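SGNH hydrolase-type esterase domain-containing protein (PDB 4S1P) is of unknown specific function but, as a putative SGNH hydrolase of the GDSL-like lipase and acylhydrolase family, probably hydrolyses ester bonds. Local coordinates at residues 64-70 / 98-104; 22-27 / 177-181; 9-14 / 69-73; 34-39 / 51-55; 41-45 / 85-90. All coordinates share one frame; numbering follows the deposited sequence.

Overall arrangement
From the N terminus, the end of strand 4-10 and the start of helix 12-15 (9-14) meet 69-73, closing a loop of 54 residues in interaction 3. Helix 19-27 comes next; its residues 22-27 wait until 177-181 to close the longest loop, interaction 2, which crosses interaction 3 and encloses interactions 1, 4 and 5. The short loop of interaction 4 (34-39 with 51-55) nests inside interaction 3. From the turn at 41-45, interaction 5 reaches helix 80-96 and crosses interactions 1, 3 and 4. Interaction 1 joins neighbouring strands 66-69 and 100-105 and shares Met69 and Gln70 with interaction 3. Together they tie the parallel sheet to helices on both its faces.

Interaction 1: 64-70 / 98-104; sequences WDFVVMQ and GAQPVIY
Gln100 N donates to Asp65 O at 2.9 Å, and from there strands 66-69 and 100-104 run on together in parallel. Val67 and Met69 carry the rest of the pairing, each giving its N-H to one residue of the partner strand and its carbonyl to the next but one. The Met69 N-H comes in almost head-on to Val102 O, with a C=O...N angle of 173°.

Packing is tight on both faces. On one, the selenomethionine chain of Met69 bends at its end (chi3 -64°), which lays methyl CE 3.8 Å from Pro101 CB and equally near Ile103 CG1; helix 80-96 covers this side. On the other, Val68 and Val102 lie side by side, while Phe66 CD1 meets Val102 CG2 at 3.7 Å under helix 170-184. The Phe66 ring also leans on the aliphatic part of Gln100, CD1 to CB 3.7 Å. Farther along, CB and CG of Gln70 run beside Tyr104, Gln70 CB standing 3.6 Å from Tyr104 CD2.

The opposite end is looser. Beyond Ala99, at exposed Gly98, where a Schellman motif ends helix 80-96, a water bridges Trp64 O and Gly98 O.

The sheet's own backbone bonds thus serve the polar groups of a largely apolar, buried beta-alpha-beta unit, while Gln70 and Tyr104 send their polar ends to Thr14 and Leu13, beside the putative catalytic site.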
# COMPACT_ATOMS: atom_id res chain seq x y z
N TRP A 64 16.87 6.80 -0.17
CA TRP A 64 15.44 6.93 0.17
C TRP A 64 15.24 7.18 1.64
O TRP A 64 15.86 6.50 2.49
CB TRP A 64 14.68 5.66 -0.26
CG TRP A 64 14.92 5.30 -1.68
CD1 TRP A 64 15.81 4.39 -2.15
CD2 TRP A 64 14.33 5.90 -2.85
NE1 TRP A 64 15.81 4.39 -3.52
CE2 TRP A 64 14.94 5.34 -3.97
CE3 TRP A 64 13.36 6.91 -3.04
CZ2 TRP A 64 14.59 5.72 -5.28
CZ3 TRP A 64 13.04 7.29 -4.31
CH2 TRP A 64 13.64 6.70 -5.43
N ASP A 65 14.25 8.03 1.94
CA ASP A 65 13.79 8.19 3.33
C ASP A 65 12.78 7.15 3.75
O ASP A 65 12.77 6.68 4.88
CB ASP A 65 13.23 9.58 3.54
CG ASP A 65 14.30 10.65 3.35
OD1 ASP A 65 15.10 10.82 4.28
OD2 ASP A 65 14.43 11.23 2.28
N PHE A 66 11.89 6.81 2.82
CA PHE A 66 10.83 5.87 3.07
C PHE A 66 10.62 4.98 1.88
O PHE A 66 10.80 5.40 0.75
CB PHE A 66 9.51 6.62 3.32
CG PHE A 66 9.52 7.50 4.55
CD1 PHE A 66 9.35 6.95 5.80
CD2 PHE A 66 9.70 8.86 4.44
CE1 PHE A 66 9.36 7.74 6.95
CE2 PHE A 66 9.69 9.65 5.56
CZ PHE A 66 9.54 9.10 6.82
N VAL A 67 10.19 3.74 2.15
CA VAL A 67 9.73 2.82 1.13
C VAL A 67 8.32 2.40 1.51
O VAL A 67 8.10 1.83 2.58
CB VAL A 67 10.61 1.58 1.00
CG1 VAL A 67 10.04 0.63 -0.05
CG2 VAL A 67 12.04 1.98 0.64
N VAL A 68 7.35 2.78 0.66
CA VAL A 68 5.92 2.50 0.93
C VAL A 68 5.53 1.22 0.19
O VAL A 68 5.82 1.08 -0.99
CB VAL A 68 5.03 3.65 0.47
CG1 VAL A 68 3.56 3.36 0.74
CG2 VAL A 68 5.45 4.93 1.15
N MSE A 69 4.86 0.30 0.90
CA MSE A 69 4.54 -0.98 0.36
C MSE A 69 3.04 -1.19 0.35
O MSE A 69 2.40 -1.15 1.41
CB MSE A 69 5.16 -2.10 1.21
CG MSE A 69 6.68 -1.95 1.32
SE MSE A 69 7.47 -3.04 2.74
CE MSE A 69 6.56 -2.11 4.22
N GLN A 70 2.47 -1.41 -0.85
CA GLN A 70 1.03 -1.65 -1.00
C GLN A 70 0.79 -2.97 -1.73
O GLN A 70 1.22 -3.12 -2.86
CB GLN A 70 0.39 -0.49 -1.78
CG GLN A 70 -1.11 -0.65 -2.02
CD GLN A 70 -1.45 -0.85 -3.48
OE1 GLN A 70 -1.04 -0.08 -4.34
NE2 GLN A 70 -2.20 -1.90 -3.76
N GLY A 98 18.87 1.96 4.68
CA GLY A 98 18.72 3.18 5.46
C GLY A 98 17.41 3.91 5.31
O GLY A 98 17.28 5.04 5.79
N ALA A 99 16.40 3.22 4.78
CA ALA A 99 15.08 3.79 4.59
C ALA A 99 14.13 3.20 5.64
O ALA A 99 14.27 2.06 6.07
CB ALA A 99 14.55 3.49 3.19
N GLN A 100 13.10 3.96 5.97
CA GLN A 100 12.05 3.49 6.85
C GLN A 100 10.89 2.86 6.03
O GLN A 100 10.30 3.54 5.20
CB GLN A 100 11.49 4.65 7.67
CG GLN A 100 10.29 4.28 8.51
CD GLN A 100 10.55 3.26 9.60
OE1 GLN A 100 11.41 3.47 10.46
NE2 GLN A 100 9.79 2.15 9.59
N PRO A 101 10.60 1.58 6.26
CA PRO A 101 9.46 0.97 5.55
C PRO A 101 8.13 1.47 6.11
O PRO A 101 7.99 1.73 7.30
CB PRO A 101 9.66 -0.52 5.78
CG PRO A 101 10.54 -0.65 6.97
CD PRO A 101 11.38 0.60 7.03
N VAL A 102 7.16 1.60 5.20
CA VAL A 102 5.82 2.08 5.51
C VAL A 102 4.82 1.15 4.85
O VAL A 102 4.93 0.91 3.65
CB VAL A 102 5.61 3.53 5.00
CG1 VAL A 102 4.19 4.01 5.23
CG2 VAL A 102 6.60 4.48 5.66
N ILE A 103 3.85 0.65 5.61
CA ILE A 103 2.79 -0.13 5.04
C ILE A 103 1.65 0.81 4.63
O ILE A 103 1.13 1.56 5.47
CB ILE A 103 2.26 -1.18 6.04
CG1 ILE A 103 3.33 -2.25 6.28
CG2 ILE A 103 0.94 -1.78 5.57
CD1 ILE A 103 3.08 -3.03 7.55
N TYR A 104 1.25 0.77 3.36
CA TYR A 104 0.05 1.47 2.89
C TYR A 104 -1.09 0.48 3.20
O TYR A 104 -1.34 -0.47 2.43
CB TYR A 104 0.21 1.82 1.43
CG TYR A 104 -1.00 2.41 0.69
CD1 TYR A 104 -2.23 2.68 1.30
CD2 TYR A 104 -0.88 2.70 -0.65
CE1 TYR A 104 -3.32 3.16 0.54
CE2 TYR A 104 -1.93 3.16 -1.40
CZ TYR A 104 -3.15 3.41 -0.81
OH TYR A 104 -4.21 3.85 -1.56
O HOH W 1 18.17 6.95 3.72

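Interaction 2: 22-27 / 177-181; sequences MLAELL and ALVLA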
# COMPACT_ATOMS: atom_id res chain seq x y z
N MSE A 22 -0.06 13.84 -5.38
CA MSE A 22 -0.66 14.49 -4.22
C MSE A 22 0.22 14.32 -3.01
O MSE A 22 0.49 15.25 -2.25
CB MSE A 22 -2.08 13.99 -3.89
CG MSE A 22 -3.08 14.34 -4.96
SE MSE A 22 -4.96 14.12 -4.41
CE MSE A 22 -4.99 12.23 -4.52
N LEU A 23 0.72 13.10 -2.79
CA LEU A 23 1.58 12.87 -1.66
C LEU A 23 2.89 13.69 -1.77
O LEU A 23 3.36 14.26 -0.77
CB LEU A 23 1.88 11.39 -1.59
CG LEU A 23 2.77 10.91 -0.45
CD1 LEU A 23 2.15 11.27 0.88
CD2 LEU A 23 2.98 9.41 -0.56
N ALA A 24 3.45 13.74 -2.97
CA ALA A 24 4.66 14.49 -3.23
C ALA A 24 4.46 15.98 -2.88
O ALA A 24 5.34 16.62 -2.28
CB ALA A 24 5.07 14.38 -4.66
N GLU A 25 3.31 16.52 -3.28
CA GLU A 25 3.09 17.95 -3.02
C GLU A 25 2.80 18.19 -1.53
O GLU A 25 3.24 19.21 -0.97
CB GLU A 25 1.97 18.45 -3.93
CG GLU A 25 2.04 19.92 -4.22
CD GLU A 25 1.15 20.35 -5.39
OE1 GLU A 25 1.66 20.36 -6.57
OE2 GLU A 25 -0.03 20.66 -5.12
N LEU A 26 2.09 17.28 -0.87
CA LEU A 26 1.84 17.38 0.56
C LEU A 26 3.12 17.40 1.40
O LEU A 26 3.20 18.11 2.40
CB LEU A 26 0.94 16.25 1.07
CG LEU A 26 -0.53 16.32 0.68
CD1 LEU A 26 -1.22 15.00 0.97
CD2 LEU A 26 -1.25 17.42 1.44
N LEU A 27 4.10 16.59 0.99
CA LEU A 27 5.30 16.41 1.77
C LEU A 27 6.52 17.19 1.22
O LEU A 27 7.62 17.09 1.77
CB LEU A 27 5.64 14.92 1.85
CG LEU A 27 4.72 14.07 2.72
CD1 LEU A 27 5.08 12.59 2.58
CD2 LEU A 27 4.76 14.46 4.20
N ALA A 177 -3.61 9.70 0.54
CA ALA A 177 -2.46 10.61 0.53
C ALA A 177 -2.30 11.32 1.86
O ALA A 177 -1.19 11.47 2.35
CB ALA A 177 -2.57 11.61 -0.60
N LEU A 178 -3.41 11.79 2.43
CA LEU A 178 -3.34 12.51 3.71
C LEU A 178 -2.89 11.59 4.85
O LEU A 178 -2.07 11.97 5.69
CB LEU A 178 -4.69 13.15 4.06
CG LEU A 178 -5.11 14.32 3.18
CD1 LEU A 178 -6.58 14.58 3.45
CD2 LEU A 178 -4.25 15.55 3.42
N VAL A 179 -3.37 10.35 4.84
CA VAL A 179 -2.95 9.40 5.84
C VAL A 179 -1.44 9.06 5.71
O VAL A 179 -0.69 9.00 6.67
CB VAL A 179 -3.82 8.12 5.76
CG1 VAL A 179 -3.31 7.05 6.70
CG2 VAL A 179 -5.29 8.43 6.11
N LEU A 180 -1.02 8.80 4.48
CA LEU A 180 0.38 8.52 4.22
C LEU A 180 1.26 9.71 4.61
O LEU A 180 2.30 9.53 5.22
CB LEU A 180 0.61 8.12 2.75
CG LEU A 180 0.15 6.72 2.38
CD1 LEU A 180 -0.16 6.61 0.89
CD2 LEU A 180 1.17 5.68 2.81
N ALA A 181 0.82 10.92 4.27
CA ALA A 181 1.58 12.12 4.62
C ALA A 181 1.71 12.28 6.14
O ALA A 181 2.76 12.65 6.65
CB ALA A 181 0.92 13.34 4.00
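Helices 22-27 and 177-181 run in broadly the same direction, their axes inclined at 43° and 9.2 Å apart, and the backbones come nearest where the CA atoms of Leu23 and Ala177 stand 5.1 Å apart. Small residues on one helix and leucines on the other make this spacing work. Ala177 and Ala181, one turn apart, offer their methyls and backbone to Leu23, Leu26 and Leu27.

Leu23 reaches across with CD1: CG lies opposite the backbone N (chi1 -180°), and the methyl lies over the backbone between Ala177 O and Ala181 N, 3.9 Å from Ala181 CB. The same methyl touches Leu180 CB at 4.0 Å. Leu26 covers the outer side, its CD1 4.0 Å from Ala177 CB. That branch also meets Leu178 CD2 at 3.9 Å, the two side chains crossing at about a right angle. Leu27 closes the C-terminal end of the contact, with CD2 3.6 Å from Ala181 O, while at the other end Met22 brings only CB up to Ala177 CB.

The side chains that meet are all apolar, some of them resting on backbone oxygens, and the outer side, at Leu26, is exposed. Inward the contact rests on the sheet: Leu23 and Leu180 touch Met8 of strand 4-10, Leu27 lies on Met4 and Ile6 of that strand, and Leu180 continues to Ala146 of strand 144-147. Leu180 also packs on Val68, so both helices cover the same sheet face.

Interaction 3: 9-14 / 69-73; sequences LGNSLT and MQEMS
The amides of Asn11 and Gln70 meet at a steep angle, their planes 61° apart. Leu13 CB lies over one face of the Gln70 amide, 3.6 Å from Gln70 NE2; Gly10 CA is on the other side, 3.4 Å from Gln70 OE1. At the edge, in plane, Asn11 OD1 accepts from NE2 at 2.9 Å; seen from Asn11, that nitrogen sits well above the carbonyl plane. Gln70 OE1 is gripped twice: Thr14 OG1 donates at 2.7 Å, in the carbonyl plane and on a lone pair, whereas Asn11 N comes from above it. The bend at chi2 (-113°) turns the amide to these partners, and NE2 also binds Glu71 O.

Asn11 OD1 has a second donor, Leu13 N, which makes Asn11 the N-cap of helix 12-15. Leu13 CD2 packs on Ser73 CB at 3.7 Å. Gln70 N bonds Leu9 O, prolonging the parallel pairing.

With OE1 accepting twice and NE2 donating twice, the Gln70 amide is fixed in its rotation and ties the Gly10-Asn11-Ser12-Leu13 turn, which resembles the GDSL motif and carries the likely nucleophile Ser12, to the end of strand 66-69. Ser73 OG, also bonded to Tyr109 OH, Asn11 ND2, also bonded to Ala39 O, and Ser12 N contact an unidentified ligand, probably from the crystallisation liquor.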
# COMPACT_ATOMS: atom_id res chain seq x y z
N LEU A 9 5.84 1.20 -3.79
CA LEU A 9 5.65 -0.04 -4.48
C LEU A 9 4.17 -0.41 -4.39
O LEU A 9 3.62 -0.47 -3.29
CB LEU A 9 6.49 -1.14 -3.79
CG LEU A 9 7.92 -0.78 -3.37
CD1 LEU A 9 8.58 -1.98 -2.66
CD2 LEU A 9 8.72 -0.29 -4.56
N GLY A 10 3.52 -0.64 -5.52
CA GLY A 10 2.08 -0.90 -5.48
C GLY A 10 1.44 -1.16 -6.82
O GLY A 10 2.11 -1.57 -7.78
N ASN A 11 0.15 -0.90 -6.88
CA ASN A 11 -0.62 -1.08 -8.10
C ASN A 11 -1.60 0.07 -8.25
O ASN A 11 -1.28 1.18 -7.81
CB ASN A 11 -1.18 -2.49 -8.17
CG ASN A 11 -2.22 -2.77 -7.13
OD1 ASN A 11 -2.85 -1.89 -6.54
ND2 ASN A 11 -2.45 -4.06 -6.92
N SER A 12 -2.74 -0.11 -8.92
CA SER A 12 -3.61 1.04 -9.13
C SER A 12 -4.15 1.65 -7.83
O SER A 12 -4.54 2.82 -7.83
CB SER A 12 -4.75 0.71 -10.11
OG SER A 12 -5.74 -0.01 -9.45
N LEU A 13 -4.15 0.93 -6.70
CA LEU A 13 -4.57 1.60 -5.45
C LEU A 13 -3.60 2.70 -5.04
O LEU A 13 -3.96 3.66 -4.33
CB LEU A 13 -4.80 0.60 -4.31
CG LEU A 13 -6.15 -0.13 -4.31
CD1 LEU A 13 -6.34 -1.04 -5.50
CD2 LEU A 13 -6.32 -0.86 -2.99
N THR A 14 -2.36 2.57 -5.50
CA THR A 14 -1.36 3.62 -5.31
C THR A 14 -1.44 4.68 -6.41
O THR A 14 -1.41 5.86 -6.10
CB THR A 14 0.05 3.01 -5.27
OG1 THR A 14 0.20 2.28 -4.06
CG2 THR A 14 1.14 4.09 -5.29
N MSE A 69 4.86 0.30 0.90
CA MSE A 69 4.54 -0.98 0.36
C MSE A 69 3.04 -1.19 0.35
O MSE A 69 2.40 -1.15 1.41
CB MSE A 69 5.16 -2.10 1.21
CG MSE A 69 6.68 -1.95 1.32
SE MSE A 69 7.47 -3.04 2.74
CE MSE A 69 6.56 -2.11 4.22
N GLN A 70 2.47 -1.41 -0.85
CA GLN A 70 1.03 -1.65 -1.00
C GLN A 70 0.79 -2.97 -1.73
O GLN A 70 1.22 -3.12 -2.86
CB GLN A 70 0.39 -0.49 -1.78
CG GLN A 70 -1.11 -0.65 -2.02
CD GLN A 70 -1.45 -0.85 -3.48
OE1 GLN A 70 -1.04 -0.08 -4.34
NE2 GLN A 70 -2.20 -1.90 -3.76
N GLU A 71 0.07 -3.88 -1.07
CA GLU A 71 -0.23 -5.17 -1.61
C GLU A 71 -1.51 -5.14 -2.45
O GLU A 71 -2.40 -4.31 -2.24
CB GLU A 71 -0.42 -6.17 -0.47
CG GLU A 71 -0.73 -7.63 -0.86
CD GLU A 71 0.38 -8.27 -1.68
OE1 GLU A 71 0.59 -7.87 -2.85
OE2 GLU A 71 1.07 -9.19 -1.15
N MSE A 72 -1.58 -6.07 -3.40
CA MSE A 72 -2.81 -6.35 -4.13
C MSE A 72 -3.96 -6.35 -3.14
O MSE A 72 -3.86 -6.90 -2.05
CB MSE A 72 -2.61 -7.68 -4.88
CG MSE A 72 -3.69 -7.94 -5.94
SE MSE A 72 -5.20 -8.88 -5.10
CE MSE A 72 -4.31 -10.56 -4.61
N SER A 73 -5.07 -5.76 -3.55
CA SER A 73 -6.10 -5.27 -2.63
C SER A 73 -6.78 -6.29 -1.74
O SER A 73 -7.27 -5.92 -0.69
CB SER A 73 -7.18 -4.47 -3.40
OG SER A 73 -7.81 -5.29 -4.34

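Interaction 4: 34-39 / 51-55; sequences HARGGA and NGALT
His34, at the end of strand 29-35, buries more surface in this contact than any other residue, against helix 50-61. Leu54 CB sits over one face of the imidazole, 3.7 Å from the ring centroid and 15° off the normal, a CH-pi contact. At the ring edge, ND1 shares a hydrogen bond with Thr55 OG1, 2.9 Å long. Thr55 OG1 is also bonded to His44 ND1, which places the hydroxyl between two histidines.

Asn51 fills the next stretch, one helical turn back. Its OD1 faces the backbone of His34, 3.6 Å from the carbonyl carbon C, and receives a 2.7 Å hydrogen bond from a water that also donates to Ala35 O. The amide's other end, ND2, stands 3.9 Å from Ala39 CB and bonds Glu43 OE1. That same carboxylate oxygen makes a salt bridge with Arg36 NH1, so the ion pair and the amide are tied at one oxygen. Between Arg36 and Ala39 the chain makes a type II turn with Gly38, whose N binds the unidentified ligand.

Because one hydroxyl has a single proton for two histidine nitrogens, at least one of His34 and His44 probably carries hydrogen on ND1.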
# COMPACT_ATOMS: atom_id res chain seq x y z
N HIS A 34 6.99 2.37 -8.37
CA HIS A 34 7.14 1.12 -9.07
C HIS A 34 5.81 0.40 -8.94
O HIS A 34 5.53 -0.21 -7.89
CB HIS A 34 8.26 0.29 -8.44
CG HIS A 34 9.62 0.89 -8.59
ND1 HIS A 34 10.72 0.39 -7.93
CD2 HIS A 34 10.04 1.98 -9.26
CE1 HIS A 34 11.78 1.14 -8.22
NE2 HIS A 34 11.39 2.13 -9.01
N ALA A 35 4.98 0.51 -9.98
CA ALA A 35 3.64 -0.02 -9.92
C ALA A 35 3.25 -0.56 -11.28
O ALA A 35 3.81 -0.19 -12.31
CB ALA A 35 2.67 1.05 -9.50
N ARG A 36 2.29 -1.47 -11.25
CA ARG A 36 1.64 -1.93 -12.46
C ARG A 36 0.27 -2.40 -12.05
O ARG A 36 0.09 -2.94 -10.97
CB ARG A 36 2.36 -3.10 -13.10
CG ARG A 36 1.84 -3.40 -14.50
CD ARG A 36 2.37 -4.72 -15.04
NE ARG A 36 1.87 -5.88 -14.29
CZ ARG A 36 2.53 -6.50 -13.32
NH1 ARG A 36 3.72 -6.08 -13.01
NH2 ARG A 36 1.98 -7.54 -12.70
N GLY A 37 -0.70 -2.27 -12.94
CA GLY A 37 -2.02 -2.83 -12.65
C GLY A 37 -1.91 -4.32 -12.38
O GLY A 37 -1.27 -5.04 -13.12
N GLY A 38 -2.51 -4.73 -11.28
CA GLY A 38 -2.57 -6.14 -10.88
C GLY A 38 -1.34 -6.63 -10.15
O GLY A 38 -1.30 -7.78 -9.75
N ALA A 39 -0.36 -5.77 -9.93
CA ALA A 39 0.88 -6.23 -9.28
C ALA A 39 0.69 -6.65 -7.83
O ALA A 39 -0.11 -6.07 -7.09
CB ALA A 39 1.95 -5.15 -9.36
N ASN A 51 9.38 -4.92 -11.93
CA ASN A 51 9.33 -4.27 -10.63
C ASN A 51 10.49 -4.70 -9.75
O ASN A 51 11.05 -3.86 -9.02
CB ASN A 51 8.01 -4.61 -9.88
CG ASN A 51 6.88 -3.69 -10.25
OD1 ASN A 51 7.10 -2.54 -10.61
ND2 ASN A 51 5.62 -4.23 -10.23
N GLY A 52 10.81 -6.00 -9.73
CA GLY A 52 11.90 -6.46 -8.93
C GLY A 52 13.22 -5.86 -9.34
O GLY A 52 14.03 -5.50 -8.50
N ALA A 53 13.47 -5.77 -10.65
CA ALA A 53 14.69 -5.17 -11.11
C ALA A 53 14.74 -3.69 -10.75
O ALA A 53 15.80 -3.16 -10.38
CB ALA A 53 14.87 -5.34 -12.63
N LEU A 54 13.63 -2.98 -10.98
CA LEU A 54 13.56 -1.57 -10.63
C LEU A 54 13.81 -1.35 -9.15
O LEU A 54 14.56 -0.45 -8.77
CB LEU A 54 12.22 -0.99 -11.02
CG LEU A 54 11.99 -0.78 -12.51
CD1 LEU A 54 10.53 -0.40 -12.72
CD2 LEU A 54 12.93 0.28 -13.07
N THR A 55 13.13 -2.11 -8.31
CA THR A 55 13.28 -1.94 -6.87
C THR A 55 14.68 -2.32 -6.40
O THR A 55 15.27 -1.58 -5.60
CB THR A 55 12.16 -2.68 -6.14
OG1 THR A 55 10.92 -2.08 -6.52
CG2 THR A 55 12.33 -2.65 -4.64
O HOH W 2 6.35 -1.56 -13.02

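Interaction 5: 41-45 / 85-90; sequences LAEHL and RSVASL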
# COMPACT_ATOMS: atom_id res chain seq x y z
N LEU A 41 3.04 -7.54 -4.20
CA LEU A 41 4.31 -7.08 -3.59
C LEU A 41 5.46 -8.05 -3.85
O LEU A 41 6.60 -7.60 -3.98
CB LEU A 41 4.20 -6.89 -2.08
CG LEU A 41 3.68 -5.57 -1.62
CD1 LEU A 41 3.60 -5.65 -0.09
CD2 LEU A 41 4.47 -4.36 -2.07
N ALA A 42 5.17 -9.36 -3.93
CA ALA A 42 6.22 -10.35 -4.11
C ALA A 42 7.05 -10.09 -5.38
O ALA A 42 8.19 -10.51 -5.47
CB ALA A 42 5.63 -11.73 -4.16
N GLU A 43 6.47 -9.42 -6.39
CA GLU A 43 7.22 -9.14 -7.62
C GLU A 43 8.49 -8.36 -7.31
O GLU A 43 9.52 -8.53 -7.95
CB GLU A 43 6.40 -8.28 -8.59
CG GLU A 43 5.20 -8.98 -9.12
CD GLU A 43 4.41 -8.10 -10.05
OE1 GLU A 43 4.98 -7.11 -10.64
OE2 GLU A 43 3.21 -8.42 -10.14
N HIS A 44 8.42 -7.49 -6.32
CA HIS A 44 9.56 -6.65 -5.99
C HIS A 44 10.76 -7.38 -5.39
O HIS A 44 11.84 -6.81 -5.31
CB HIS A 44 9.11 -5.50 -5.07
CG HIS A 44 8.11 -4.61 -5.70
ND1 HIS A 44 8.46 -3.49 -6.41
CD2 HIS A 44 6.77 -4.71 -5.78
CE1 HIS A 44 7.37 -2.93 -6.89
NE2 HIS A 44 6.34 -3.67 -6.55
N LEU A 45 10.52 -8.62 -4.97
CA LEU A 45 11.56 -9.47 -4.41
C LEU A 45 12.20 -10.35 -5.47
O LEU A 45 13.13 -11.09 -5.18
CB LEU A 45 10.99 -10.32 -3.28
CG LEU A 45 10.64 -9.48 -2.04
CD1 LEU A 45 9.88 -10.36 -1.08
CD2 LEU A 45 11.87 -8.88 -1.37
N ARG A 85 5.32 -12.45 4.26
CA ARG A 85 6.69 -12.68 3.85
C ARG A 85 7.21 -11.59 2.93
O ARG A 85 8.38 -11.21 3.02
CB ARG A 85 6.86 -14.05 3.19
CG ARG A 85 6.49 -15.24 4.08
CD ARG A 85 7.21 -15.23 5.43
NE ARG A 85 6.32 -14.73 6.47
CZ ARG A 85 6.71 -13.95 7.47
NH1 ARG A 85 7.98 -13.59 7.59
NH2 ARG A 85 5.82 -13.55 8.36
N SER A 86 6.33 -11.06 2.07
CA SER A 86 6.74 -10.00 1.18
C SER A 86 7.08 -8.75 1.96
O SER A 86 8.10 -8.10 1.72
CB SER A 86 5.66 -9.71 0.14
OG SER A 86 5.46 -10.79 -0.76
N VAL A 87 6.21 -8.38 2.89
CA VAL A 87 6.49 -7.18 3.72
C VAL A 87 7.73 -7.36 4.56
O VAL A 87 8.52 -6.43 4.70
CB VAL A 87 5.30 -6.82 4.62
CG1 VAL A 87 5.66 -5.70 5.59
CG2 VAL A 87 4.16 -6.40 3.74
N ALA A 88 7.90 -8.57 5.12
CA ALA A 88 9.07 -8.79 5.94
C ALA A 88 10.36 -8.58 5.14
O ALA A 88 11.29 -7.91 5.58
CB ALA A 88 9.04 -10.19 6.52
N SER A 89 10.41 -9.16 3.95
CA SER A 89 11.63 -9.10 3.18
C SER A 89 11.87 -7.71 2.60
O SER A 89 13.01 -7.22 2.60
CB SER A 89 11.62 -10.19 2.12
OG SER A 89 11.72 -11.47 2.76
N LEU A 90 10.81 -7.06 2.12
CA LEU A 90 10.97 -5.71 1.62
C LEU A 90 11.31 -4.72 2.72
O LEU A 90 12.11 -3.82 2.52
CB LEU A 90 9.69 -5.25 0.93
CG LEU A 90 9.48 -5.91 -0.45
CD1 LEU A 90 8.07 -5.67 -0.93
CD2 LEU A 90 10.50 -5.42 -1.50
O HOH W 3 2.98 -10.50 -2.36
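Leu45 and Leu90 cross obliquely, methyl to methyl, with Leu45 CD2 3.7 Å from Leu90 CD2. The other branch of Leu45, CD1, lies against Ser89 CB (3.6 Å) and reaches back to Ser86 CA (3.9 Å). Leu90 has three partners: besides Leu45, its CD2 touches His44 CB at 3.8 Å, and CD1 turns toward Leu41, meeting Leu41 CD2 at 4.0 Å.

Leu41 divides its two methyls between two helix residues. With CG trans to the carbonyl carbon (chi1 -85°), it points its fork at the helix, CD2 going to Leu90 and CD1 to Val87 CG2, 3.9 Å away. The base of the same side chain rests on Ser86, CB to CB.

Ser86 provides the polar link. Its hydroxyl, which is also bonded to Ala82 O, receives a 3.0 Å hydrogen bond from a water, and this water accepts from Ala42 N at 2.9 Å. Ala42 and Leu45 lie on the solvent side, whereas Leu41, Ser86 and Leu90 are buried.

The 3-10 turn 41-45 packs against helix 80-96 on the face of the sheet that holds Met69, which touches Leu41, Val87 and Leu90. Leu9 of strand 4-10 lies under both His44 and Leu90, and His44 ND1 reaches Thr55 on helix 50-61.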